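Local coordinates for MavE (PDB 6PIR), which is a Legionella virulence effector indispensable for endoplasmic reticulum-mediated remodelling of the bacterium-containing vacuole and for evading lysosomes during intracellular replication, at residues 47-52 with 103-108; 17-22 with 68-72; 8-12 with 130-134. All coordinates share one frame; numbering follows the deposited sequence.

Contact 1: residues 47-52 with 103-108; sequences INSRIT and VPLLTA
Thr52 meets the end of helix 85-106 with two hydrogen bonds, and these make the firm half of the contact. Its backbone N-H runs almost straight into the hydroxyl of Thr107, 2.8 Å from Thr52 N to Thr107 OG1 with 176° at the hydrogen. Its own hydroxyl donates to the last turn: Thr52 OG1 lies 2.8 Å from Pro104 O, in the carbonyl plane and on a lone pair. OG1 of Thr107 sits between backbone N and carbonyl carbon (chi1 59°), turned back over the helix to donate to Val103 O at 2.7 Å, which leaves it accepting from Thr52 N. Val103 O therefore takes two bonds, from Thr107 N and Thr107 OG1, which arrive from opposite faces of its plane, and the hydroxyl that receives Thr52 N is fixed in rotation. On the buried flank, CG2 of Ile51 meets CB of Thr107 at 3.9 Å, the two side chains crossing at about a right angle, with Trp57 touching both. Val103 points CG1 at the loop, 3.5 Å from Arg50 CB.

The other side, where Arg50 and Pro104 are partly exposed, is looser. Arg50 O faces the ring of Pro104, 3.5 Å from Pro104 CG, and the arginine chain then runs away from the contact, extended from CG to NE, to a salt bridge with Asp100 of helix 85-106, a turn before Pro104. Residues 47-52 belong to the connection between helix 26-36 and helix 59-77, a few residues past the NPxY motif (Asn42 to Tyr45); the two hydrogen bonds of Thr52 tie that connection to the C-terminal end of helix 85-106 in the all-helical bundle of MavE, the part that precedes its C-terminal transmembrane helix.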
ATOM      1  N   ILE A  47      -5.646  -1.266   8.751  1.00 47.37           N
ATOM      2  CA  ILE A  47      -5.349  -0.121   7.884  1.00 41.95           C
ATOM      3  C   ILE A  47      -6.331   1.017   8.137  1.00 41.81           C
ATOM      4  O   ILE A  47      -5.940   2.194   8.150  1.00 41.28           O
ATOM      5  CB  ILE A  47      -5.356  -0.569   6.411  1.00 40.24           C
ATOM      6  CG1 ILE A  47      -4.312  -1.674   6.198  1.00 44.16           C
ATOM      7  CG2 ILE A  47      -5.088   0.595   5.483  1.00 37.38           C
ATOM      8  CD1 ILE A  47      -4.573  -2.564   4.978  1.00 46.63           C
ATOM      9  N   ASN A  48      -7.602   0.681   8.419  1.00 44.15           N
ATOM     10  CA  ASN A  48      -8.640   1.685   8.680  1.00 46.42           C
ATOM     11  C   ASN A  48      -8.200   2.733   9.698  1.00 47.69           C
ATOM     12  O   ASN A  48      -8.417   3.938   9.503  1.00 50.05           O
ATOM     13  CB  ASN A  48      -9.912   0.993   9.179  1.00 50.28           C
ATOM     14  CG  ASN A  48     -10.872   0.669   8.072  1.00 53.42           C
ATOM     15  OD1 ASN A  48     -10.726   1.163   6.961  1.00 54.86           O
ATOM     16  ND2 ASN A  48     -11.860  -0.182   8.361  1.00 54.50           N
ATOM     17  N   SER A  49      -7.550   2.308  10.770  1.00 47.79           N
ATOM     18  CA  SER A  49      -7.223   3.280  11.812  1.00 44.10           C
ATOM     19  C   SER A  49      -6.163   4.300  11.392  1.00 42.58           C
ATOM     20  O   SER A  49      -5.988   5.307  12.087  1.00 42.61           O
ATOM     21  CB  SER A  49      -6.737   2.554  13.053  1.00 48.78           C
ATOM     22  OG  SER A  49      -5.508   1.906  12.785  1.00 50.83           O
ATOM     23  N   ARG A  50      -5.448   4.067  10.298  1.00 38.43           N
ATOM     24  CA  ARG A  50      -4.348   4.934   9.881  1.00 37.69           C
ATOM     25  C   ARG A  50      -4.750   5.948   8.808  1.00 34.57           C
ATOM     26  O   ARG A  50      -3.918   6.742   8.359  1.00 31.80           O
ATOM     27  CB  ARG A  50      -3.196   4.046   9.406  1.00 39.37           C
ATOM     28  CG  ARG A  50      -2.628   3.142  10.526  1.00 40.99           C
ATOM     29  CD  ARG A  50      -1.913   1.886   9.999  1.00 39.95           C
ATOM     30  NE  ARG A  50      -1.012   1.288  10.991  1.00 42.96           N
ATOM     31  CZ  ARG A  50      -1.403   0.525  12.007  1.00 42.54           C
ATOM     32  NH1 ARG A  50      -2.698   0.254  12.167  1.00 49.68           N
ATOM     33  NH2 ARG A  50      -0.507   0.023  12.857  1.00 39.84           N
ATOM     34  N   ILE A  51      -6.004   5.933   8.370  1.00 33.51           N
ATOM     35  CA  ILE A  51      -6.450   6.847   7.325  1.00 33.84           C
ATOM     36  C   ILE A  51      -6.596   8.255   7.875  1.00 32.12           C
ATOM     37  O   ILE A  51      -7.257   8.475   8.894  1.00 38.05           O
ATOM     38  CB  ILE A  51      -7.779   6.349   6.729  1.00 31.92           C
ATOM     39  CG1 ILE A  51      -7.558   5.026   6.004  1.00 29.45           C
ATOM     40  CG2 ILE A  51      -8.361   7.377   5.766  1.00 29.25           C
ATOM     41  CD1 ILE A  51      -8.849   4.395   5.404  1.00 29.01           C
ATOM     42  N   THR A  52      -5.981   9.224   7.198  1.00 31.32           N
ATOM     43  CA  THR A  52      -6.091  10.619   7.595  1.00 33.29           C
ATOM     44  C   THR A  52      -7.492  11.164   7.362  1.00 33.60           C
ATOM     45  O   THR A  52      -8.055  11.034   6.269  1.00 32.90           O
ATOM     46  CB  THR A  52      -5.085  11.454   6.821  1.00 34.29           C
ATOM     47  OG1 THR A  52      -3.781  11.000   7.184  1.00 31.55           O
ATOM     48  CG2 THR A  52      -5.236  12.925   7.157  1.00 34.17           C
ATOM     49  N   VAL A 103       0.562   5.163   5.144  1.00 32.46           N
ATOM     50  CA  VAL A 103      -0.895   5.254   5.006  1.00 30.23           C
ATOM     51  C   VAL A 103      -1.404   6.630   5.395  1.00 27.03           C
ATOM     52  O   VAL A 103      -2.228   7.187   4.649  1.00 26.18           O
ATOM     53  CB  VAL A 103      -1.580   4.114   5.774  1.00 27.43           C
ATOM     54  CG1 VAL A 103      -3.050   4.415   5.924  1.00 28.51           C
ATOM     55  CG2 VAL A 103      -1.388   2.797   5.048  1.00 27.28           C
ATOM     56  N   PRO A 104      -0.932   7.272   6.487  1.00 28.64           N
ATOM     57  CA  PRO A 104      -1.346   8.668   6.740  1.00 30.68           C
ATOM     58  C   PRO A 104      -0.954   9.628   5.631  1.00 27.42           C
ATOM     59  O   PRO A 104      -1.717  10.542   5.295  1.00 31.25           O
ATOM     60  CB  PRO A 104      -0.630   9.011   8.058  1.00 31.07           C
ATOM     61  CG  PRO A 104      -0.533   7.704   8.740  1.00 33.25           C
ATOM     62  CD  PRO A 104      -0.281   6.680   7.678  1.00 33.07           C
ATOM     63  N   LEU A 105       0.217   9.418   5.029  1.00 33.37           N
ATOM     64  CA  LEU A 105       0.640  10.278   3.931  1.00 34.58           C
ATOM     65  C   LEU A 105      -0.228  10.059   2.707  1.00 26.27           C
ATOM     66  O   LEU A 105      -0.708  11.013   2.089  1.00 27.10           O
ATOM     67  CB  LEU A 105       2.095  10.000   3.572  1.00 37.10           C
ATOM     68  CG  LEU A 105       3.114  10.548   4.529  1.00 41.84           C
ATOM     69  CD1 LEU A 105       4.475  10.075   4.079  1.00 44.05           C
ATOM     70  CD2 LEU A 105       3.017  12.077   4.523  1.00 44.89           C
ATOM     71  N   LEU A 106      -0.409   8.803   2.332  1.00 25.88           N
ATOM     72  CA  LEU A 106      -1.164   8.471   1.130  1.00 26.97           C
ATOM     73  C   LEU A 106      -2.611   8.934   1.215  1.00 28.21           C
ATOM     74  O   LEU A 106      -3.206   9.284   0.187  1.00 28.89           O
ATOM     75  CB  LEU A 106      -1.114   6.956   0.892  1.00 27.80           C
ATOM     76  CG  LEU A 106       0.228   6.319   0.526  1.00 31.71           C
ATOM     77  CD1 LEU A 106       0.122   4.835   0.735  1.00 29.86           C
ATOM     78  CD2 LEU A 106       0.653   6.630  -0.905  1.00 30.42           C
ATOM     79  N   THR A 107      -3.198   8.952   2.418  1.00 24.38           N
ATOM     80  CA  THR A 107      -4.612   9.289   2.593  1.00 26.80           C
ATOM     81  C   THR A 107      -4.834  10.757   2.945  1.00 30.07           C
ATOM     82  O   THR A 107      -5.978  11.172   3.173  1.00 26.23           O
ATOM     83  CB  THR A 107      -5.242   8.401   3.669  1.00 27.12           C
ATOM     84  OG1 THR A 107      -4.552   8.580   4.910  1.00 28.00           O
ATOM     85  CG2 THR A 107      -5.177   6.917   3.257  1.00 28.93           C
ATOM     86  N   ALA A 108      -3.780  11.564   2.943  1.00 28.82           N
ATOM     87  CA  ALA A 108      -3.876  12.978   3.263  1.00 27.08           C
ATOM     88  C   ALA A 108      -4.196  13.780   2.009  1.00 25.43           C
ATOM     89  O   ALA A 108      -3.813  13.392   0.905  1.00 30.26           O
ATOM     90  CB  ALA A 108      -2.553  13.470   3.864  1.00 28.52           C
TER

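Contact 2: residues 17-22 with 68-72; sequences FLETIL and AIAEA
The methyl of Ala68 points at helix 5-21 and is met by three side chains of 17-22. Ile21 brings CG2 to 3.6 Å from Ala68 CB, Leu18 brings CD1 to 3.7 Å from Ala68 CB, and CD2 of Leu22 comes up more distantly. At Ile69 the CB points away, yet the chain bends back, with CG1 beside the backbone N (chi1 -72°), and CD1 returns to within 3.9 Å of Leu18 CD2. This is the buried middle of MavE's helical bundle, where the short segments of helix 5-21 and helix 59-77 pass 8.8 Å apart at 131°; the small alanines let the larger residues of 17-22 come close, while Val119 of helix 115-134 touches Leu18 and Leu22.

Further on, Glu71 lays its aliphatic part against Ile21, with Glu71 CB 3.7 Å from Ile21 CD1. The chain is bent at chi2, and OE1 also rests near the isoleucine methyls; the other carboxylate oxygen, OE2, is hydrogen-bonded to His33 of helix 26-36, which gives this buried acid a polar partner. Ala72, a turn after Ala68, sets its CB 3.8 Å from Phe17 CB and near the backbone N of Leu18, while the Phe17 side chain also touches Leu75 and Val76.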
ATOM      1  N   PHE A  17       1.782  -1.560  -6.888  1.00 27.56           N
ATOM      2  CA  PHE A  17       0.572  -2.376  -6.879  1.00 24.76           C
ATOM      3  C   PHE A  17      -0.643  -1.582  -6.414  1.00 22.94           C
ATOM      4  O   PHE A  17      -1.743  -1.785  -6.933  1.00 23.89           O
ATOM      5  CB  PHE A  17       0.727  -3.597  -6.006  1.00 25.54           C
ATOM      6  CG  PHE A  17       1.467  -4.717  -6.656  1.00 29.58           C
ATOM      7  CD1 PHE A  17       1.015  -5.263  -7.861  1.00 26.50           C
ATOM      8  CD2 PHE A  17       2.614  -5.207  -6.088  1.00 28.69           C
ATOM      9  CE1 PHE A  17       1.700  -6.300  -8.459  1.00 30.55           C
ATOM     10  CE2 PHE A  17       3.281  -6.280  -6.675  1.00 30.08           C
ATOM     11  CZ  PHE A  17       2.812  -6.811  -7.875  1.00 31.28           C
ATOM     12  N   LEU A  18      -0.474  -0.711  -5.407  1.00 23.21           N
ATOM     13  CA  LEU A  18      -1.561   0.156  -4.961  1.00 22.58           C
ATOM     14  C   LEU A  18      -2.111   0.972  -6.121  1.00 22.45           C
ATOM     15  O   LEU A  18      -3.329   1.049  -6.334  1.00 22.02           O
ATOM     16  CB  LEU A  18      -1.066   1.095  -3.845  1.00 23.13           C
ATOM     17  CG  LEU A  18      -2.102   2.119  -3.342  1.00 22.59           C
ATOM     18  CD1 LEU A  18      -3.349   1.491  -2.712  1.00 24.98           C
ATOM     19  CD2 LEU A  18      -1.416   3.125  -2.336  1.00 23.27           C
ATOM     20  N   GLU A  19      -1.226   1.622  -6.876  1.00 23.46           N
ATOM     21  CA  GLU A  19      -1.676   2.450  -7.994  1.00 22.63           C
ATOM     22  C   GLU A  19      -2.354   1.602  -9.064  1.00 24.35           C
ATOM     23  O   GLU A  19      -3.346   2.030  -9.665  1.00 27.86           O
ATOM     24  CB  GLU A  19      -0.500   3.212  -8.612  1.00 24.67           C
ATOM     25  CG  GLU A  19       0.073   4.312  -7.747  1.00 26.13           C
ATOM     26  CD  GLU A  19       1.503   4.674  -8.189  1.00 33.42           C
ATOM     27  OE1 GLU A  19       1.701   4.799  -9.412  1.00 32.21           O
ATOM     28  OE2 GLU A  19       2.422   4.727  -7.324  1.00 32.78           O
ATOM     29  N   THR A  20      -1.798   0.419  -9.342  1.00 24.03           N
ATOM     30  CA  THR A  20      -2.378  -0.487 -10.333  1.00 24.19           C
ATOM     31  C   THR A  20      -3.801  -0.899  -9.932  1.00 22.22           C
ATOM     32  O   THR A  20      -4.749  -0.793 -10.726  1.00 23.60           O
ATOM     33  CB  THR A  20      -1.446  -1.698 -10.489  1.00 24.48           C
ATOM     34  OG1 THR A  20      -0.147  -1.280 -10.962  1.00 27.73           O
ATOM     35  CG2 THR A  20      -1.998  -2.746 -11.470  1.00 23.28           C
ATOM     36  N   ILE A  21      -3.977  -1.310  -8.674  1.00 21.88           N
ATOM     37  CA  ILE A  21      -5.285  -1.733  -8.188  1.00 24.77           C
ATOM     38  C   ILE A  21      -6.259  -0.563  -8.256  1.00 24.77           C
ATOM     39  O   ILE A  21      -7.398  -0.707  -8.714  1.00 22.01           O
ATOM     40  CB  ILE A  21      -5.156  -2.305  -6.764  1.00 21.27           C
ATOM     41  CG1 ILE A  21      -4.297  -3.573  -6.796  1.00 21.66           C
ATOM     42  CG2 ILE A  21      -6.553  -2.641  -6.166  1.00 23.48           C
ATOM     43  CD1 ILE A  21      -3.855  -4.045  -5.402  1.00 24.69           C
ATOM     44  N   LEU A  22      -5.799   0.632  -7.889  1.00 24.79           N
ATOM     45  CA  LEU A  22      -6.672   1.798  -7.963  1.00 27.84           C
ATOM     46  C   LEU A  22      -6.873   2.305  -9.392  1.00 29.28           C
ATOM     47  O   LEU A  22      -7.633   3.250  -9.603  1.00 32.60           O
ATOM     48  CB  LEU A  22      -6.106   2.916  -7.077  1.00 24.13           C
ATOM     49  CG  LEU A  22      -6.080   2.497  -5.601  1.00 24.44           C
ATOM     50  CD1 LEU A  22      -5.464   3.579  -4.712  1.00 24.88           C
ATOM     51  CD2 LEU A  22      -7.497   2.076  -5.128  1.00 23.23           C
ATOM     52  N   ALA A  68      -6.966  -2.518  -1.222  1.00 23.79           N
ATOM     53  CA  ALA A  68      -5.852  -2.370  -2.150  1.00 24.21           C
ATOM     54  C   ALA A  68      -4.516  -2.452  -1.428  1.00 23.28           C
ATOM     55  O   ALA A  68      -3.569  -3.047  -1.945  1.00 26.09           O
ATOM     56  CB  ALA A  68      -5.967  -1.068  -2.926  1.00 24.44           C
ATOM     57  N   ILE A  69      -4.403  -1.818  -0.260  1.00 25.06           N
ATOM     58  CA  ILE A  69      -3.162  -1.896   0.511  1.00 25.25           C
ATOM     59  C   ILE A  69      -2.866  -3.342   0.910  1.00 27.17           C
ATOM     60  O   ILE A  69      -1.721  -3.798   0.828  1.00 27.49           O
ATOM     61  CB  ILE A  69      -3.226  -0.991   1.750  1.00 27.42           C
ATOM     62  CG1 ILE A  69      -3.143   0.496   1.362  1.00 27.76           C
ATOM     63  CG2 ILE A  69      -2.080  -1.331   2.702  1.00 33.84           C
ATOM     64  CD1 ILE A  69      -1.758   0.973   0.895  1.00 27.23           C
ATOM     65  N   ALA A  70      -3.872  -4.047   1.453  1.00 27.26           N
ATOM     66  CA  ALA A  70      -3.649  -5.424   1.888  1.00 29.56           C
ATOM     67  C   ALA A  70      -3.239  -6.299   0.711  1.00 26.31           C
ATOM     68  O   ALA A  70      -2.324  -7.129   0.837  1.00 27.24           O
ATOM     69  CB  ALA A  70      -4.889  -5.980   2.596  1.00 29.61           C
ATOM     70  N   GLU A  71      -3.841  -6.061  -0.460  1.00 26.20           N
ATOM     71  CA  GLU A  71      -3.498  -6.823  -1.655  1.00 27.88           C
ATOM     72  C   GLU A  71      -2.097  -6.490  -2.117  1.00 25.45           C
ATOM     73  O   GLU A  71      -1.362  -7.378  -2.556  1.00 27.25           O
ATOM     74  CB  GLU A  71      -4.503  -6.543  -2.769  1.00 29.08           C
ATOM     75  CG  GLU A  71      -5.871  -7.196  -2.496  1.00 27.97           C
ATOM     76  CD  GLU A  71      -7.046  -6.420  -3.077  1.00 25.40           C
ATOM     77  OE1 GLU A  71      -6.875  -5.585  -3.984  1.00 23.03           O
ATOM     78  OE2 GLU A  71      -8.173  -6.649  -2.626  1.00 26.07           O
ATOM     79  N   ALA A  72      -1.728  -5.214  -2.040  1.00 25.19           N
ATOM     80  CA  ALA A  72      -0.392  -4.794  -2.417  1.00 25.65           C
ATOM     81  C   ALA A  72       0.652  -5.459  -1.533  1.00 27.01           C
ATOM     82  O   ALA A  72       1.644  -5.995  -2.033  1.00 27.64           O
ATOM     83  CB  ALA A  72      -0.278  -3.267  -2.322  1.00 26.59           C
TER

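Contact 3: residues 8-12 with 130-134; sequences RNFLI and LIAKL
The short segments 8-12 and 130-134 run at 139° to each other, roughly antiparallel, with their axes 10.4 Å apart and the nearest CA atoms, those of Ile12 and Leu130, 7.0 Å apart. They are pieces of the first and last helices of the MavE bundle, helix 5-21 and helix 115-134, meeting near the outside of the fold. At this spacing side chains, with one water, bridge the gap.

Ile12 is one of the main bridging side chains. Its CG1 branch lies beside the backbone N (chi1 -72°) and carries CD1 across to Leu134, the two side chains meeting tip to tip; Ile12 CD1 and Leu134 CD1 are 3.3 Å apart, shorter than usual for two methyls, so the exact fit there is doubtful. The same CD1 lies 3.6 Å from Ile131 CG1, and CG1 of Ile12 rests 3.8 Å from CB of Leu130, so one isoleucine touches three residues spread over a turn of the opposing helix. Leu130 in turn divides its two methyls: CD1 goes to CD1 of Leu11, on the inward side where Tyr102 of helix 85-106 touches both leucines, and CD2 goes to the chain of Arg8, 3.9 Å from its CD.

Arg8 marks the polar margin. Bent at chi3 (-76°), its chain passes Leu130 with its methylenes and brings the guanidinium beside Leu134, which it meets obliquely. NH2 hydrogen-bonds to Thr4 OG1, four residues earlier and just before the helix begins, helping to hold the group there. The amide nitrogen of Asn9 comes in against CD1 of the same leucine. A single water completes the crossing: it accepts from Arg8 NH1 at 3.3 Å and donates to Leu130 O at 2.7 Å.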
ATOM      1  N   ARG A   8      12.628   0.755   1.595  1.00 42.10           N
ATOM      2  CA  ARG A   8      12.365   1.650   0.466  1.00 42.71           C
ATOM      3  C   ARG A   8      11.917   0.882  -0.785  1.00 42.32           C
ATOM      4  O   ARG A   8      11.003   1.320  -1.498  1.00 36.73           O
ATOM      5  CB  ARG A   8      13.587   2.531   0.203  1.00 43.89           C
ATOM      6  CG  ARG A   8      13.570   3.741   1.124  1.00 38.58           C
ATOM      7  CD  ARG A   8      14.733   4.663   0.937  1.00 39.85           C
ATOM      8  NE  ARG A   8      15.932   4.110   1.536  1.00 44.01           N
ATOM      9  CZ  ARG A   8      17.020   3.814   0.845  1.00 49.44           C
ATOM     10  NH1 ARG A   8      17.025   4.045  -0.466  1.00 46.57           N
ATOM     11  NH2 ARG A   8      18.098   3.330   1.474  1.00 44.86           N
ATOM     12  N   ASN A   9      12.557  -0.250  -1.079  1.00 39.32           N
ATOM     13  CA  ASN A   9      12.135  -1.057  -2.220  1.00 42.13           C
ATOM     14  C   ASN A   9      10.752  -1.648  -1.996  1.00 38.25           C
ATOM     15  O   ASN A   9       9.934  -1.698  -2.928  1.00 36.70           O
ATOM     16  CB  ASN A   9      13.147  -2.165  -2.491  1.00 49.29           C
ATOM     17  CG  ASN A   9      13.753  -2.060  -3.867  1.00 53.39           C
ATOM     18  OD1 ASN A   9      13.249  -2.645  -4.827  1.00 57.79           O
ATOM     19  ND2 ASN A   9      14.842  -1.324  -3.970  1.00 54.19           N
ATOM     20  N   PHE A  10      10.490  -2.124  -0.770  1.00 38.79           N
ATOM     21  CA  PHE A  10       9.176  -2.646  -0.435  1.00 37.83           C
ATOM     22  C   PHE A  10       8.100  -1.585  -0.658  1.00 37.30           C
ATOM     23  O   PHE A  10       7.018  -1.871  -1.189  1.00 34.57           O
ATOM     24  CB  PHE A  10       9.168  -3.097   1.014  1.00 37.63           C
ATOM     25  CG  PHE A  10       7.945  -3.863   1.396  1.00 37.95           C
ATOM     26  CD1 PHE A  10       7.939  -5.253   1.324  1.00 36.40           C
ATOM     27  CD2 PHE A  10       6.811  -3.213   1.845  1.00 38.94           C
ATOM     28  CE1 PHE A  10       6.797  -5.986   1.680  1.00 36.56           C
ATOM     29  CE2 PHE A  10       5.677  -3.928   2.196  1.00 38.00           C
ATOM     30  CZ  PHE A  10       5.673  -5.321   2.116  1.00 36.59           C
ATOM     31  N   LEU A  11       8.379  -0.357  -0.243  1.00 33.78           N
ATOM     32  CA  LEU A  11       7.442   0.735  -0.449  1.00 31.77           C
ATOM     33  C   LEU A  11       7.224   0.976  -1.930  1.00 31.69           C
ATOM     34  O   LEU A  11       6.093   1.175  -2.366  1.00 33.02           O
ATOM     35  CB  LEU A  11       7.984   2.008   0.222  1.00 32.07           C
ATOM     36  CG  LEU A  11       8.017   2.031   1.745  1.00 36.63           C
ATOM     37  CD1 LEU A  11       8.853   3.239   2.189  1.00 33.93           C
ATOM     38  CD2 LEU A  11       6.616   2.067   2.361  1.00 37.26           C
ATOM     39  N   ILE A  12       8.303   1.041  -2.715  1.00 32.86           N
ATOM     40  CA  ILE A  12       8.148   1.324  -4.145  1.00 31.88           C
ATOM     41  C   ILE A  12       7.266   0.265  -4.820  1.00 31.33           C
ATOM     42  O   ILE A  12       6.360   0.572  -5.618  1.00 29.23           O
ATOM     43  CB  ILE A  12       9.526   1.402  -4.810  1.00 34.68           C
ATOM     44  CG1 ILE A  12      10.230   2.696  -4.389  1.00 33.84           C
ATOM     45  CG2 ILE A  12       9.399   1.299  -6.310  1.00 36.19           C
ATOM     46  CD1 ILE A  12      11.651   2.666  -4.719  1.00 37.26           C
ATOM     47  N   LEU A 130      11.100   8.254  -4.335  1.00 35.50           N
ATOM     48  CA  LEU A 130      11.940   7.190  -3.798  1.00 39.37           C
ATOM     49  C   LEU A 130      12.765   6.546  -4.896  1.00 42.01           C
ATOM     50  O   LEU A 130      13.963   6.291  -4.709  1.00 47.46           O
ATOM     51  CB  LEU A 130      11.089   6.132  -3.081  1.00 37.61           C
ATOM     52  CG  LEU A 130      10.687   6.576  -1.677  1.00 41.07           C
ATOM     53  CD1 LEU A 130       9.745   5.563  -1.020  1.00 39.73           C
ATOM     54  CD2 LEU A 130      11.928   6.817  -0.817  1.00 44.78           C
ATOM     55  N   ILE A 131      12.155   6.312  -6.061  1.00 36.73           N
ATOM     56  CA  ILE A 131      12.880   5.680  -7.154  1.00 38.58           C
ATOM     57  C   ILE A 131      14.030   6.563  -7.593  1.00 41.71           C
ATOM     58  O   ILE A 131      15.147   6.080  -7.828  1.00 43.27           O
ATOM     59  CB  ILE A 131      11.929   5.356  -8.311  1.00 41.51           C
ATOM     60  CG1 ILE A 131      11.034   4.208  -7.901  1.00 43.23           C
ATOM     61  CG2 ILE A 131      12.709   4.983  -9.545  1.00 45.80           C
ATOM     62  CD1 ILE A 131       9.967   3.966  -8.861  1.00 42.37           C
ATOM     63  N   ALA A 132      13.774   7.874  -7.701  1.00 40.80           N
ATOM     64  CA  ALA A 132      14.815   8.823  -8.069  1.00 44.29           C
ATOM     65  C   ALA A 132      15.994   8.749  -7.109  1.00 49.14           C
ATOM     66  O   ALA A 132      17.149   8.844  -7.532  1.00 54.45           O
ATOM     67  CB  ALA A 132      14.231  10.232  -8.099  1.00 40.04           C
ATOM     68  N   LYS A 133      15.737   8.535  -5.818  1.00 47.50           N
ATOM     69  CA  LYS A 133      16.883   8.481  -4.911  1.00 47.18           C
ATOM     70  C   LYS A 133      17.449   7.072  -4.731  1.00 51.42           C
ATOM     71  O   LYS A 133      18.483   6.913  -4.071  1.00 55.74           O
ATOM     72  CB  LYS A 133      16.509   9.060  -3.543  1.00 47.58           C
ATOM     73  N   LEU A 134      16.804   6.045  -5.283  1.00 48.83           N
ATOM     74  CA  LEU A 134      17.462   4.738  -5.339  1.00 55.11           C
ATOM     75  C   LEU A 134      18.395   4.657  -6.528  1.00 64.55           C
ATOM     76  O   LEU A 134      19.513   4.144  -6.416  1.00 69.52           O
ATOM     77  CB  LEU A 134      16.466   3.591  -5.447  1.00 48.10           C
ATOM     78  CG  LEU A 134      15.740   3.035  -4.242  1.00 49.48           C
ATOM     79  CD1 LEU A 134      14.872   1.982  -4.809  1.00 49.86           C
ATOM     80  CD2 LEU A 134      16.697   2.421  -3.243  1.00 54.75           C
TER
HETATM   81  O   HOH W   1      15.166   6.013  -2.285  1.00 36.80           O

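From the N terminus, helix 5-21 first supplies residues 8-12, whose partner 130-134 comes near the end of the chain; contact 3 therefore closes the longest loop and encloses both others. Further along the same helix, 17-22 opens contact 2, closed at 68-72 on helix 59-77. Before that closure the chain passes 47-52, which waits for 103-108 at the end of helix 85-106, so contacts 1 and 2 cross. They also touch in space, Ile47 packing on Ile69 and Leu106 on Leu18, whereas contact 3 stands apart. Together they join first helix to last, first to third, and the interhelical connection to the fourth.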